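Local coordinates for protein 3-hydroxyacyl-CoA dehydrogenase (Brucella suis, PDB 4O5O) that probably catalyses the NAD(P)-dependent, reversible oxidation of 3-hydroxyacyl-CoA to 3-oxoacyl-CoA, as a member of the short-chain dehydrogenase family, at residues K39-D44 and E83-I88; I124-M129 and G174-M179; A136-E141 and H190-M195; I164-Y169 and L258-K263. All coordinates share one frame; numbering follows the deposited sequence.

Interaction 1. Residues K39-D44 and E83-I88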
loop_
_atom_site.group_PDB
_atom_site.type_symbol
_atom_site.label_atom_id
_atom_site.label_comp_id
_atom_site.label_asym_id
_atom_site.label_seq_id
_atom_site.Cartn_x
_atom_site.Cartn_y
_atom_site.Cartn_z
ATOM N N LYS B 39 -24.348 10.587 -23.656
ATOM C CA LYS B 39 -25.687 10.385 -23.135
ATOM C C LYS B 39 -25.498 9.887 -21.711
ATOM O O LYS B 39 -24.519 9.197 -21.427
ATOM C CB LYS B 39 -26.468 9.329 -23.922
ATOM C CG LYS B 39 -26.505 9.524 -25.423
ATOM C CD LYS B 39 -27.110 10.859 -25.792
ATOM C CE LYS B 39 -27.444 10.855 -27.272
ATOM N NZ LYS B 39 -27.692 12.226 -27.778
ATOM N N VAL B 40 -26.437 10.227 -20.823
ATOM C CA VAL B 40 -26.345 9.836 -19.412
ATOM C C VAL B 40 -27.659 9.287 -18.883
ATOM O O VAL B 40 -28.726 9.873 -19.099
ATOM C CB VAL B 40 -25.964 11.003 -18.489
ATOM C CG1 VAL B 40 -25.863 10.519 -17.049
ATOM C CG2 VAL B 40 -24.660 11.642 -18.926
ATOM N N VAL B 41 -27.556 8.163 -18.178
ATOM C CA VAL B 41 -28.656 7.608 -17.447
ATOM C C VAL B 41 -28.296 7.790 -15.974
ATOM O O VAL B 41 -27.381 7.131 -15.456
ATOM C CB VAL B 41 -28.934 6.141 -17.823
ATOM C CG1 VAL B 41 -30.118 5.613 -17.027
ATOM C CG2 VAL B 41 -29.237 6.037 -19.313
ATOM N N LEU B 42 -29.006 8.721 -15.339
ATOM C CA LEU B 42 -28.843 9.015 -13.919
ATOM C C LEU B 42 -29.646 8.028 -13.082
ATOM O O LEU B 42 -30.840 7.823 -13.331
ATOM C CB LEU B 42 -29.338 10.436 -13.610
ATOM C CG LEU B 42 -28.527 11.628 -14.147
ATOM C CD1 LEU B 42 -28.835 11.898 -15.601
ATOM C CD2 LEU B 42 -28.888 12.876 -13.339
ATOM N N LEU B 43 -28.986 7.447 -12.081
ATOM C CA LEU B 43 -29.593 6.505 -11.147
ATOM C C LEU B 43 -29.424 7.047 -9.728
ATOM O O LEU B 43 -28.323 7.469 -9.351
ATOM C CB LEU B 43 -28.939 5.130 -11.280
ATOM C CG LEU B 43 -28.830 4.511 -12.669
ATOM C CD1 LEU B 43 -28.157 3.159 -12.546
ATOM C CD2 LEU B 43 -30.199 4.356 -13.299
ATOM N N ASP B 44 -30.511 7.057 -8.943
ATOM C CA ASP B 44 -30.441 7.534 -7.554
ATOM C C ASP B 44 -31.675 7.037 -6.838
ATOM O O ASP B 44 -32.716 6.789 -7.486
ATOM C CB ASP B 44 -30.336 9.077 -7.507
ATOM C CG ASP B 44 -29.672 9.609 -6.234
ATOM O OD1 ASP B 44 -30.170 9.313 -5.117
ATOM O OD2 ASP B 44 -28.634 10.315 -6.359
ATOM N N GLU B 83 -32.994 0.737 -23.539
ATOM C CA GLU B 83 -34.218 1.276 -24.144
ATOM C C GLU B 83 -34.038 2.703 -24.647
ATOM O O GLU B 83 -34.426 3.029 -25.769
ATOM C CB GLU B 83 -35.352 1.241 -23.128
ATOM N N ALA B 84 -33.426 3.558 -23.834
ATOM C CA ALA B 84 -33.312 4.963 -24.211
ATOM C C ALA B 84 -32.231 5.207 -25.256
ATOM O O ALA B 84 -32.433 5.973 -26.210
ATOM C CB ALA B 84 -33.039 5.815 -22.980
ATOM N N PHE B 85 -31.074 4.581 -25.054
ATOM C CA PHE B 85 -29.889 4.934 -25.813
ATOM C C PHE B 85 -29.201 3.791 -26.552
ATOM O O PHE B 85 -28.239 4.043 -27.261
ATOM C CB PHE B 85 -28.884 5.622 -24.894
ATOM C CG PHE B 85 -29.394 6.914 -24.288
ATOM C CD1 PHE B 85 -29.847 7.967 -25.099
ATOM C CD2 PHE B 85 -29.393 7.091 -22.916
ATOM C CE1 PHE B 85 -30.296 9.158 -24.535
ATOM C CE2 PHE B 85 -29.825 8.272 -22.351
ATOM C CZ PHE B 85 -30.289 9.304 -23.157
ATOM N N GLY B 86 -29.672 2.556 -26.359
ATOM C CA GLY B 86 -29.271 1.418 -27.182
ATOM C C GLY B 86 -28.036 0.663 -26.706
ATOM O O GLY B 86 -27.741 -0.405 -27.232
ATOM N N ARG B 87 -27.320 1.187 -25.706
ATOM C CA ARG B 87 -26.021 0.626 -25.305
ATOM C C ARG B 87 -25.609 1.283 -24.000
ATOM O O ARG B 87 -26.181 2.290 -23.590
ATOM C CB ARG B 87 -24.962 0.907 -26.395
ATOM C CG ARG B 87 -24.737 2.397 -26.611
ATOM C CD ARG B 87 -23.795 2.744 -27.733
ATOM N NE ARG B 87 -22.457 2.245 -27.472
ATOM C CZ ARG B 87 -21.862 1.258 -28.128
ATOM N NH1 ARG B 87 -22.485 0.629 -29.124
ATOM N NH2 ARG B 87 -20.629 0.884 -27.768
ATOM N N ILE B 88 -24.609 0.678 -23.377
ATOM C CA ILE B 88 -23.910 1.229 -22.223
ATOM C C ILE B 88 -22.406 1.114 -22.468
ATOM O O ILE B 88 -21.896 0.038 -22.783
ATOM C CB ILE B 88 -24.226 0.458 -20.925
ATOM C CG1 ILE B 88 -25.711 0.605 -20.576
ATOM C CG2 ILE B 88 -23.361 0.950 -19.763
ATOM C CD1 ILE B 88 -26.217 -0.401 -19.555
#
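The aliphatic part of Lys39 lies across one face of the Phe85 ring, with CB almost exactly over its middle: Lys39 CB is 3.6 Å from the centroid of the Phe85 ring and only 2° off the ring normal, a CH-pi contact. From there the lysine chain runs out over the same face, Lys39 CG coming to 3.7 Å from Phe85 CD1 and Lys39 CD to 3.8 Å from Phe85 CE1. The bend at chi2 (-59°) carries the rest of the chain across the ring, while the ammonium end leads away. Val41, two residues on along the strand, touches the rim instead; its CG2 lies in the ring plane, 3.8 Å from Phe85 CD2. Between these two, the Val40 carbonyl oxygen approaches Phe85 CE2. On the face turned from the lysine, Ala84 CB sits 3.9 Å above the ring plane, offset toward the rim, so the phenyl is held between its own helix and the strand. Val15 of the neighbouring strand also touches Phe85, and Val41 packs on Ala81 of helix 71-85. Phe85 is the last residue of that helix, and Gly86, with positive phi, turns the chain out of it toward strand 90-93. The contact thus packs the C-terminal end of a helix against strand 39-44 of the parallel sheet, as expected of the alternating beta-alpha layers of the Rossmann fold.

Interaction 2. Residues I124-M129 and G174-M179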
loop_
_atom_site.group_PDB
_atom_site.type_symbol
_atom_site.label_atom_id
_atom_site.label_comp_id
_atom_site.label_asym_id
_atom_site.label_seq_id
_atom_site.Cartn_x
_atom_site.Cartn_y
_atom_site.Cartn_z
ATOM N N ILE B 124 -21.956 -3.718 -1.726
ATOM C CA ILE B 124 -22.855 -4.585 -2.465
ATOM C C ILE B 124 -23.493 -3.855 -3.635
ATOM O O ILE B 124 -23.565 -4.412 -4.743
ATOM C CB ILE B 124 -23.881 -5.280 -1.561
ATOM C CG1 ILE B 124 -23.117 -6.157 -0.544
ATOM C CG2 ILE B 124 -24.854 -6.131 -2.390
ATOM C CD1 ILE B 124 -23.959 -6.736 0.564
ATOM N N GLY B 125 -23.911 -2.611 -3.438
ATOM C CA GLY B 125 -24.516 -1.843 -4.543
ATOM C C GLY B 125 -23.561 -1.615 -5.699
ATOM O O GLY B 125 -23.942 -1.689 -6.866
ATOM N N THR B 126 -22.311 -1.325 -5.390
ATOM C CA THR B 126 -21.287 -1.127 -6.415
ATOM C C THR B 126 -21.007 -2.419 -7.198
ATOM O O THR B 126 -20.976 -2.407 -8.400
ATOM C CB THR B 126 -20.012 -0.517 -5.786
ATOM O OG1 THR B 126 -20.232 0.902 -5.623
ATOM C CG2 THR B 126 -18.761 -0.725 -6.636
ATOM N N PHE B 127 -20.943 -3.533 -6.497
ATOM C CA PHE B 127 -20.766 -4.815 -7.159
ATOM C C PHE B 127 -21.980 -5.158 -8.017
ATOM O O PHE B 127 -21.832 -5.652 -9.175
ATOM C CB PHE B 127 -20.508 -5.947 -6.177
ATOM C CG PHE B 127 -20.304 -7.257 -6.873
ATOM C CD1 PHE B 127 -19.106 -7.502 -7.527
ATOM C CD2 PHE B 127 -21.303 -8.203 -6.940
ATOM C CE1 PHE B 127 -18.903 -8.665 -8.219
ATOM C CE2 PHE B 127 -21.103 -9.393 -7.614
ATOM C CZ PHE B 127 -19.899 -9.618 -8.257
ATOM N N ASN B 128 -23.177 -4.929 -7.478
ATOM C CA ASN B 128 -24.386 -5.236 -8.221
ATOM C C ASN B 128 -24.431 -4.473 -9.537
ATOM O O ASN B 128 -24.685 -5.050 -10.607
ATOM C CB ASN B 128 -25.614 -4.891 -7.380
ATOM C CG ASN B 128 -26.905 -5.328 -8.044
ATOM O OD1 ASN B 128 -26.986 -6.430 -8.598
ATOM N ND2 ASN B 128 -27.917 -4.458 -8.001
ATOM N N MET B 129 -24.161 -3.178 -9.500
ATOM C CA MET B 129 -24.200 -2.425 -10.745
ATOM C C MET B 129 -23.047 -2.819 -11.676
ATOM O O MET B 129 -23.231 -2.853 -12.890
ATOM C CB MET B 129 -24.200 -0.914 -10.456
ATOM C CG MET B 129 -25.464 -0.442 -9.732
ATOM S SD MET B 129 -27.012 -0.932 -10.478
ATOM C CE MET B 129 -26.778 -0.420 -12.181
ATOM N N GLY B 174 -12.701 0.007 1.414
ATOM C CA GLY B 174 -11.573 -0.896 1.269
ATOM C C GLY B 174 -11.977 -2.112 0.456
ATOM O O GLY B 174 -11.201 -2.615 -0.359
ATOM N N GLY B 175 -13.214 -2.580 0.669
ATOM C CA GLY B 175 -13.726 -3.671 -0.170
ATOM C C GLY B 175 -13.839 -3.260 -1.634
ATOM O O GLY B 175 -13.477 -4.023 -2.523
ATOM N N VAL B 176 -14.352 -2.054 -1.890
ATOM C CA VAL B 176 -14.421 -1.576 -3.258
ATOM C C VAL B 176 -13.009 -1.517 -3.865
ATOM O O VAL B 176 -12.769 -1.975 -4.971
ATOM C CB VAL B 176 -15.081 -0.187 -3.326
ATOM C CG1 VAL B 176 -14.910 0.413 -4.717
ATOM C CG2 VAL B 176 -16.562 -0.268 -2.955
ATOM N N ALA B 177 -12.071 -0.935 -3.120
ATOM C CA ALA B 177 -10.716 -0.798 -3.616
ATOM C C ALA B 177 -10.101 -2.159 -3.974
ATOM O O ALA B 177 -9.515 -2.337 -5.051
ATOM C CB ALA B 177 -9.837 -0.055 -2.624
ATOM N N ALA B 178 -10.261 -3.137 -3.083
ATOM C CA ALA B 178 -9.625 -4.464 -3.241
ATOM C C ALA B 178 -10.197 -5.279 -4.384
ATOM O O ALA B 178 -9.526 -6.149 -4.890
ATOM C CB ALA B 178 -9.668 -5.256 -1.938
ATOM N N MET B 179 -11.460 -5.043 -4.729
ATOM C CA MET B 179 -12.125 -5.675 -5.854
ATOM C C MET B 179 -11.542 -5.289 -7.203
ATOM O O MET B 179 -11.761 -5.991 -8.197
ATOM C CB MET B 179 -13.609 -5.225 -5.959
ATOM C CG MET B 179 -14.553 -5.793 -4.991
ATOM S SD MET B 179 -16.162 -5.721 -5.759
ATOM C CE MET B 179 -16.665 -4.004 -5.929
#
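Met179 reaches from helix 167-187 toward two neighbouring side chains of helix 112-137, and its sulfur and methyl have different partners. The Met179 and Phe127 side chains cross at about a right angle, with Met179 SD 3.9 Å from Phe127 CD1. Measured to the centre of the Phe127 ring, Met179 SD is 5.1 Å away and 70° off the ring normal, an oblique Met-aromatic contact. The bend at chi3 (-68°) turns the methyl toward Thr126, where Met179 CE comes to 4.0 Å from Thr126 CG2. One turn before Met179 on helix 167-187, Val176 CG2 meets Thr126 CG2 at 4.3 Å. The two short helical segments run in roughly the same direction, 32° apart, as helices lying on one side of a parallel Rossmann sheet do, and both Thr126 and Val176 also touch Asn153 of strand 149-154. Thr126 presents its methyl across the interface because CG2 stands anti to the backbone nitrogen, leaving OG1 beside that nitrogen, where it is hydrogen-bonded to the Asn122 carbonyl one turn back in the helix. Phe127 continues into the assembly, its ring stacked with Phe115 and edge-to-face with His110, both of the second subunit, and Met179 packs on Ala171 of that subunit.

Interaction 3. Residues A136-E141 and H190-M195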
loop_
_atom_site.group_PDB
_atom_site.type_symbol
_atom_site.label_atom_id
_atom_site.label_comp_id
_atom_site.label_asym_id
_atom_site.label_seq_id
_atom_site.Cartn_x
_atom_site.Cartn_y
_atom_site.Cartn_z
ATOM N N ALA B 136 -23.781 -6.139 -19.932
ATOM C CA ALA B 136 -24.241 -5.354 -21.081
ATOM C C ALA B 136 -23.051 -4.912 -21.989
ATOM O O ALA B 136 -23.088 -5.057 -23.213
ATOM C CB ALA B 136 -25.033 -4.160 -20.567
ATOM N N MET B 137 -21.988 -4.393 -21.376
ATOM C CA MET B 137 -20.823 -3.906 -22.114
ATOM C C MET B 137 -20.184 -5.008 -22.953
ATOM O O MET B 137 -19.661 -4.750 -24.040
ATOM C CB MET B 137 -19.772 -3.349 -21.148
ATOM C CG MET B 137 -20.159 -2.033 -20.519
ATOM S SD MET B 137 -19.015 -1.701 -19.154
ATOM C CE MET B 137 -19.631 -0.146 -18.544
ATOM N N ALA B 138 -20.212 -6.230 -22.427
ATOM C CA ALA B 138 -19.563 -7.359 -23.081
ATOM C C ALA B 138 -20.170 -7.614 -24.469
ATOM O O ALA B 138 -19.526 -8.268 -25.281
ATOM C CB ALA B 138 -19.626 -8.616 -22.219
ATOM N N LYS B 139 -21.396 -7.129 -24.716
ATOM C CA LYS B 139 -22.076 -7.260 -26.005
ATOM C C LYS B 139 -21.669 -6.213 -27.027
ATOM O O LYS B 139 -21.965 -6.347 -28.207
ATOM C CB LYS B 139 -23.583 -7.193 -25.801
ATOM C CG LYS B 139 -24.110 -8.265 -24.872
ATOM C CD LYS B 139 -25.605 -8.121 -24.679
ATOM C CE LYS B 139 -26.146 -9.122 -23.673
ATOM N NZ LYS B 139 -27.612 -8.926 -23.502
ATOM N N ASN B 140 -21.035 -5.143 -26.565
ATOM C CA ASN B 140 -20.648 -4.042 -27.450
ATOM C C ASN B 140 -19.623 -4.503 -28.476
ATOM O O ASN B 140 -18.778 -5.351 -28.200
ATOM C CB ASN B 140 -20.025 -2.882 -26.658
ATOM C CG ASN B 140 -21.018 -2.149 -25.800
ATOM O OD1 ASN B 140 -22.225 -2.155 -26.064
ATOM N ND2 ASN B 140 -20.525 -1.484 -24.778
ATOM N N GLU B 141 -19.682 -3.886 -29.646
ATOM C CA GLU B 141 -18.621 -4.014 -30.632
ATOM C C GLU B 141 -17.331 -3.442 -30.037
ATOM O O GLU B 141 -17.363 -2.363 -29.431
ATOM C CB GLU B 141 -19.027 -3.194 -31.842
ATOM C CG GLU B 141 -18.044 -3.130 -32.965
ATOM C CD GLU B 141 -18.612 -2.383 -34.156
ATOM O OE1 GLU B 141 -19.762 -1.857 -34.091
ATOM O OE2 GLU B 141 -17.929 -2.357 -35.144
ATOM N N HIS B 190 -12.859 -9.237 -21.988
ATOM C CA HIS B 190 -13.923 -8.581 -22.732
ATOM C C HIS B 190 -13.582 -7.158 -23.167
ATOM O O HIS B 190 -14.425 -6.464 -23.720
ATOM C CB HIS B 190 -15.150 -8.495 -21.838
ATOM C CG HIS B 190 -15.673 -9.821 -21.409
ATOM N ND1 HIS B 190 -16.621 -10.509 -22.130
ATOM C CD2 HIS B 190 -15.387 -10.584 -20.326
ATOM C CE1 HIS B 190 -16.895 -11.643 -21.511
ATOM N NE2 HIS B 190 -16.166 -11.705 -20.411
ATOM N N GLY B 191 -12.359 -6.712 -22.907
ATOM C CA GLY B 191 -11.974 -5.339 -23.207
ATOM C C GLY B 191 -12.686 -4.310 -22.331
ATOM O O GLY B 191 -12.968 -3.205 -22.778
ATOM N N ILE B 192 -13.002 -4.673 -21.089
ATOM C CA ILE B 192 -13.660 -3.763 -20.175
ATOM C C ILE B 192 -12.648 -3.454 -19.078
ATOM O O ILE B 192 -12.212 -4.336 -18.351
ATOM C CB ILE B 192 -14.952 -4.372 -19.590
ATOM C CG1 ILE B 192 -15.987 -4.673 -20.695
ATOM C CG2 ILE B 192 -15.566 -3.464 -18.530
ATOM C CD1 ILE B 192 -17.073 -5.624 -20.226
ATOM N N ARG B 193 -12.295 -2.176 -18.972
ATOM C CA ARG B 193 -11.396 -1.706 -17.902
ATOM C C ARG B 193 -12.159 -1.425 -16.620
ATOM O O ARG B 193 -13.364 -1.092 -16.660
ATOM C CB ARG B 193 -10.667 -0.436 -18.363
ATOM C CG ARG B 193 -9.651 -0.689 -19.453
ATOM C CD ARG B 193 -8.780 0.499 -19.742
ATOM N NE ARG B 193 -9.543 1.570 -20.363
ATOM C CZ ARG B 193 -9.680 2.824 -19.928
ATOM N NH1 ARG B 193 -9.098 3.259 -18.815
ATOM N NH2 ARG B 193 -10.398 3.672 -20.628
ATOM N N VAL B 194 -11.451 -1.547 -15.494
ATOM C CA VAL B 194 -12.030 -1.327 -14.186
ATOM C C VAL B 194 -11.024 -0.522 -13.386
ATOM O O VAL B 194 -9.876 -0.957 -13.186
ATOM C CB VAL B 194 -12.347 -2.657 -13.474
ATOM C CG1 VAL B 194 -13.071 -2.402 -12.168
ATOM C CG2 VAL B 194 -13.167 -3.570 -14.365
ATOM N N MET B 195 -11.481 0.653 -12.938
ATOM C CA MET B 195 -10.681 1.590 -12.170
ATOM C C MET B 195 -11.439 2.085 -10.976
ATOM O O MET B 195 -12.671 2.070 -10.955
ATOM C CB MET B 195 -10.338 2.798 -13.030
ATOM C CG MET B 195 -9.231 2.551 -14.041
ATOM S SD MET B 195 -7.618 2.384 -13.302
ATOM C CE MET B 195 -7.457 3.944 -12.426
HETATM O O HOH W 1 -17.141 -9.718 -24.779
#
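A water molecule joins His190 to the backbone of Ala138: it donates to the Ala138 carbonyl oxygen, 2.8 Å away, and is hydrogen-bonded to His190 ND1, also at 2.8 Å. The water lies at the edge of the imidazole, in the ring plane. Beside this bridge the two residues touch directly, Ala138 CB coming obliquely to 3.6 Å from His190 ND1. Two residues on, Ile192 turns the contact apolar. Its CD1 sits 3.6 Å from Met137 CB and also reaches the backbone nitrogen of Ala138 at 3.9 Å. Met137 stretches out beyond CG, chi2 168° and chi3 180°, which brings SD alongside the other branch of the isoleucine, 3.9 Å from Ile192 CG2. Both side chains also touch Ile151 of strand 149-154. Gly191, with positive phi, is the C-prime residue of a Schellman motif ending helix 167-187, through which the chain turns directly into strand 192-199. On the other segment, a type I turn from Met137 to Asn140 takes the chain away from the end region of helix 112-137. Leu104 of the second subunit packs on both Ala138 and His190. No direct hydrogen bond crosses between the segments; they meet through van der Waals contacts of Ile192 with Met137 and of Ala138 with His190, and through one bridging water.

Interaction 4. Residues I164-Y169 and L258-K263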
loop_
_atom_site.group_PDB
_atom_site.type_symbol
_atom_site.label_atom_id
_atom_site.label_comp_id
_atom_site.label_asym_id
_atom_site.label_seq_id
_atom_site.Cartn_x
_atom_site.Cartn_y
_atom_site.Cartn_z
ATOM N N ILE B 164 -11.307 7.443 13.536
ATOM C CA ILE B 164 -12.219 6.985 14.563
ATOM C C ILE B 164 -13.668 7.205 14.101
ATOM O O ILE B 164 -14.016 8.292 13.661
ATOM C CB ILE B 164 -11.935 7.696 15.903
ATOM C CG1 ILE B 164 -10.540 7.285 16.419
ATOM C CG2 ILE B 164 -13.034 7.401 16.912
ATOM C CD1 ILE B 164 -10.046 8.103 17.610
ATOM N N GLY B 165 -14.493 6.174 14.212
ATOM C CA GLY B 165 -15.874 6.224 13.738
ATOM C C GLY B 165 -16.130 5.667 12.346
ATOM O O GLY B 165 -17.280 5.540 11.953
ATOM N N GLN B 166 -15.055 5.338 11.611
ATOM C CA GLN B 166 -15.179 4.931 10.224
ATOM C C GLN B 166 -15.017 3.420 9.964
ATOM O O GLN B 166 -14.741 3.022 8.840
ATOM C CB GLN B 166 -14.188 5.722 9.345
ATOM C CG GLN B 166 -14.497 7.203 9.290
ATOM C CD GLN B 166 -13.759 7.880 8.168
ATOM O OE1 GLN B 166 -12.531 7.856 8.093
ATOM N NE2 GLN B 166 -14.506 8.507 7.288
ATOM N N ALA B 167 -15.220 2.567 10.964
ATOM C CA ALA B 167 -15.090 1.133 10.695
ATOM C C ALA B 167 -15.937 0.703 9.512
ATOM O O ALA B 167 -15.432 0.010 8.618
ATOM C CB ALA B 167 -15.416 0.302 11.924
ATOM N N ALA B 168 -17.222 1.063 9.508
ATOM C CA ALA B 168 -18.094 0.624 8.433
ATOM C C ALA B 168 -17.721 1.261 7.105
ATOM O O ALA B 168 -17.625 0.571 6.068
ATOM C CB ALA B 168 -19.555 0.902 8.750
ATOM N N TYR B 169 -17.511 2.574 7.111
ATOM C CA TYR B 169 -17.170 3.251 5.865
ATOM C C TYR B 169 -15.855 2.740 5.294
ATOM O O TYR B 169 -15.777 2.421 4.098
ATOM C CB TYR B 169 -17.137 4.760 6.109
ATOM C CG TYR B 169 -17.027 5.567 4.862
ATOM C CD1 TYR B 169 -18.034 5.514 3.910
ATOM C CD2 TYR B 169 -15.949 6.392 4.641
ATOM C CE1 TYR B 169 -17.977 6.266 2.771
ATOM C CE2 TYR B 169 -15.878 7.158 3.495
ATOM C CZ TYR B 169 -16.891 7.089 2.569
ATOM O OH TYR B 169 -16.783 7.867 1.429
ATOM N N LEU B 258 -3.976 14.782 1.414
ATOM C CA LEU B 258 -4.544 14.535 2.742
ATOM C C LEU B 258 -4.132 13.157 3.264
ATOM O O LEU B 258 -4.212 12.146 2.535
ATOM C CB LEU B 258 -6.060 14.582 2.640
ATOM C CG LEU B 258 -6.904 14.157 3.841
ATOM C CD1 LEU B 258 -6.730 15.103 4.981
ATOM C CD2 LEU B 258 -8.368 14.006 3.469
ATOM N N ARG B 259 -3.749 13.133 4.532
ATOM C CA ARG B 259 -3.607 11.874 5.281
ATOM C C ARG B 259 -4.396 12.035 6.576
ATOM O O ARG B 259 -3.935 12.658 7.512
ATOM C CB ARG B 259 -2.142 11.531 5.553
ATOM C CG ARG B 259 -1.327 11.282 4.303
ATOM C CD ARG B 259 -1.783 10.034 3.540
ATOM N NE ARG B 259 -0.967 9.708 2.389
ATOM C CZ ARG B 259 -1.066 10.231 1.175
ATOM N NH1 ARG B 259 -1.939 11.178 0.887
ATOM N NH2 ARG B 259 -0.274 9.768 0.206
ATOM N N MET B 260 -5.601 11.479 6.644
ATOM C CA MET B 260 -6.482 11.813 7.750
ATOM C C MET B 260 -5.899 11.343 9.065
ATOM O O MET B 260 -5.473 10.207 9.205
ATOM C CB MET B 260 -7.862 11.192 7.564
ATOM C CG MET B 260 -8.648 11.719 6.369
ATOM S SD MET B 260 -10.325 11.120 6.335
ATOM C CE MET B 260 -10.107 9.349 6.130
ATOM N N ALA B 261 -5.991 12.216 10.037
ATOM C CA ALA B 261 -5.670 11.907 11.408
ATOM C C ALA B 261 -6.797 11.076 12.039
ATOM O O ALA B 261 -7.879 10.944 11.506
ATOM C CB ALA B 261 -5.481 13.204 12.180
ATOM N N ALA B 262 -6.555 10.565 13.231
ATOM C CA ALA B 262 -7.561 9.761 13.903
ATOM C C ALA B 262 -8.852 10.529 14.193
ATOM O O ALA B 262 -9.924 9.944 14.184
ATOM C CB ALA B 262 -6.986 9.221 15.203
ATOM N N LYS B 263 -8.732 11.831 14.469
ATOM C CA LYS B 263 -9.874 12.708 14.770
ATOM C C LYS B 263 -9.626 14.021 14.035
ATOM O O LYS B 263 -10.532 14.840 13.840
ATOM C CB LYS B 263 -10.030 12.987 16.298
ATOM O OXT LYS B 263 -8.480 14.285 13.651
HETATM O O HOH W 2 -12.820 10.669 14.196
#
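Ile164 and Ala262 share most of the buried surface, and a backbone hydrogen bond joins them: Ile164 N donates to Ala262 O at 2.9 Å, with an angle of 151° at the hydrogen, and the donor lies in the carbonyl plane. The same oxygen accepts a second bond from a water, 3.0 Å from Ala262 O, which also donates to Ile164 O at 2.7 Å. The isoleucine side chain lies beside this polar link. With chi1 at -65°, CG1 is beside the backbone nitrogen, so that Ile164 CG1 comes to 3.5 Å from Ala262 O, and Ile164 CD1 reaches on to 4.1 Å from Ala262 CB. Gln166 makes the second, smaller part of the contact. Its extended chain crosses that of Met260 at about a right angle, and the thioether methyl, swung round at chi3, brings Met260 CE into van der Waals contact with Gln166 OE1 at 3.5 Å. That amide oxygen accepts a hydrogen bond from Gln163 N, which helps to fix its position. Gln166 is at the N-cap position of helix 167-187, and the last residues of the chain lie against the loop that leads into this helix. Arg185 of the second subunit packs on Ile164 and Ala262 and binds Met260 O through NH2. Between the two segments, then, the hydrogen bonding, direct and through water, uses backbone atoms and is supplemented by side-chain packing, at a surface shared with a neighbouring subunit.

Overall arrangement
Interactions 1 to 3 lie around the Rossmann sheet, and interaction 4 adds the C-terminal tail. Interaction 1 closes first along the chain; the other three then alternate their segments. Interactions 2 and 3 share helix 112-137, their centres about 17 Å apart, while interactions 2 and 4 share helix 167-187, centres about 19 Å apart. Interaction 1 touches both interaction 2, where Leu43 meets Met129, and interaction 3, where Ile88 O is probably hydrogen-bonded to Asn140 ND2. Interactions 3 and 4 fall on opposite sides of the chain's centre, their centres about 34 Å apart. Interactions 2, 3 and 4 all touch the second subunit, so helices 112-137 and 167-187, with the turns at their ends and the C-terminal tail, face a neighbouring subunit.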